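PDB 6TYJ: hemerythrin HHE cation binding domain protein from Mycobacterium kansasii, which binds zinc and iron ions in a helical bundle of the hemerythrin HHE family. Local coordinates for residues 93-97 / 98-102. Numbering follows the deposited sequence.
Sequences TPQSE and PGYED
Thr93 meets Tyr100 twice at the start of this loop. A chi1 of -57° puts OG1 beside the backbone N and leaves Thr93 CG2 anti to it, 3.6 Å from Tyr100 CA, while Thr93 O comes up to the edge of the phenol ring near the ring plane, 3.6 Å from Tyr100 CD1. Next along, Pro94 turns its ring away and works through its backbone: Pro94 O sits 3.5 Å from Tyr100 CB and accepts the amide of Glu97, 2.9 Å from Glu97 N, closing a type I turn. Gln95 then sets CG over one face of the tyrosine ring, toward its rim. Gln95 CG stands 3.6 Å from the centroid of the Tyr100 ring in a CH-pi contact, and the extended chain carries the amide on alongside the hydroxyl end, the two planes only 13° apart. Both polar ends reach back to the neighbouring loop and helix: Gln95 OE1 takes the N-H of Asn36, and Tyr100 OH bonds to Arg40 NE, which ties this connection between helices 70-91 and 100-121 of the hemerythrin-type bundle to the start of helix 38-65. At Glu97 a second type I turn begins, with Glu97 O accepting the N-H of Tyr100, 3.1 Å from Tyr100 N, the donor well above the carbonyl plane. That turn carries the chain through Pro98 to Gly99, the N-cap residue of helix 100-121; Gly99 C lies 3.9 Å from Thr93 CG2.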
loop_
_atom_site.group_PDB
_atom_site.type_symbol
_atom_site.label_atom_id
_atom_site.label_comp_id
_atom_site.label_asym_id
_atom_site.label_seq_id
_atom_site.Cartn_x
_atom_site.Cartn_y
_atom_site.Cartn_z
ATOM N N THR A 93 7.133 18.645 -2.290
ATOM C CA THR A 93 7.913 19.284 -1.229
ATOM C C THR A 93 9.041 18.350 -0.789
ATOM O O THR A 93 8.811 17.423 0.005
ATOM C CB THR A 93 7.024 19.663 -0.039
ATOM O OG1 THR A 93 5.959 20.520 -0.487
ATOM C CG2 THR A 93 7.833 20.416 1.041
ATOM N N PRO A 94 10.272 18.562 -1.261
ATOM C CA PRO A 94 11.407 17.747 -0.800
ATOM C C PRO A 94 11.680 17.958 0.681
ATOM O O PRO A 94 11.277 18.963 1.274
ATOM C CB PRO A 94 12.589 18.271 -1.628
ATOM C CG PRO A 94 11.977 19.066 -2.743
ATOM C CD PRO A 94 10.672 19.576 -2.243
ATOM N N GLN A 95 12.421 17.011 1.256
ATOM C CA GLN A 95 12.676 17.007 2.693
ATOM C C GLN A 95 13.513 18.194 3.132
ATOM O O GLN A 95 13.476 18.558 4.313
ATOM C CB GLN A 95 13.350 15.698 3.115
ATOM C CG GLN A 95 12.468 14.456 2.834
ATOM C CD GLN A 95 12.954 13.200 3.511
ATOM O OE1 GLN A 95 13.622 13.246 4.537
ATOM N NE2 GLN A 95 12.629 12.045 2.923
ATOM N N SER A 96 14.234 18.825 2.223
ATOM C CA SER A 96 15.001 20.011 2.604
ATOM C C SER A 96 14.124 21.241 2.793
ATOM O O SER A 96 14.592 22.244 3.359
ATOM C CB SER A 96 16.049 20.299 1.541
ATOM O OG SER A 96 15.418 20.481 0.286
ATOM N N GLU A 97 12.822 21.193 2.345
ATOM C CA GLU A 97 12.015 22.408 2.376
ATOM C C GLU A 97 11.262 22.549 3.698
ATOM O O GLU A 97 10.894 21.549 4.320
ATOM C CB GLU A 97 11.010 22.392 1.227
ATOM C CG GLU A 97 11.656 22.523 -0.129
ATOM C CD GLU A 97 10.707 23.033 -1.207
ATOM O OE1 GLU A 97 9.474 22.997 -1.004
ATOM O OE2 GLU A 97 11.211 23.478 -2.260
ATOM N N PRO A 98 11.010 23.791 4.133
ATOM C CA PRO A 98 10.387 23.986 5.453
ATOM C C PRO A 98 9.057 23.277 5.661
ATOM O O PRO A 98 8.852 22.681 6.724
ATOM C CB PRO A 98 10.254 25.514 5.537
ATOM C CG PRO A 98 11.436 26.035 4.739
ATOM C CD PRO A 98 11.518 25.043 3.559
ATOM N N GLY A 99 8.142 23.322 4.703
ATOM C CA GLY A 99 6.872 22.643 4.923
ATOM C C GLY A 99 6.836 21.135 4.727
ATOM O O GLY A 99 5.745 20.556 4.592
ATOM N N TYR A 100 7.996 20.472 4.720
ATOM C CA TYR A 100 8.012 19.047 4.394
ATOM C C TYR A 100 7.285 18.223 5.451
ATOM O O TYR A 100 6.469 17.352 5.120
ATOM C CB TYR A 100 9.442 18.519 4.205
ATOM C CG TYR A 100 9.457 16.982 4.339
ATOM C CD1 TYR A 100 9.006 16.148 3.316
ATOM C CD2 TYR A 100 9.881 16.389 5.527
ATOM C CE1 TYR A 100 9.000 14.772 3.500
ATOM C CE2 TYR A 100 9.881 15.035 5.712
ATOM C CZ TYR A 100 9.443 14.220 4.707
ATOM O OH TYR A 100 9.465 12.853 4.956
ATOM N N GLU A 101 7.585 18.449 6.729
ATOM C CA GLU A 101 7.040 17.563 7.751
ATOM C C GLU A 101 5.516 17.651 7.820
ATOM O O GLU A 101 4.847 16.631 8.052
ATOM C CB GLU A 101 7.669 17.878 9.105
ATOM C CG GLU A 101 7.559 16.737 10.095
ATOM C CD GLU A 101 8.572 16.842 11.224
ATOM O OE1 GLU A 101 8.927 15.790 11.794
ATOM O OE2 GLU A 101 9.008 17.972 11.537
ATOM N N ASP A 102 4.947 18.837 7.583
ATOM C CA ASP A 102 3.494 18.940 7.455
ATOM C C ASP A 102 2.972 18.076 6.313
ATOM O O ASP A 102 1.948 17.403 6.457
ATOM C CB ASP A 102 3.077 20.390 7.233
ATOM C CG ASP A 102 2.946 21.153 8.508
ATOM O OD1 ASP A 102 3.082 20.545 9.590
ATOM O OD2 ASP A 102 2.702 22.368 8.416
#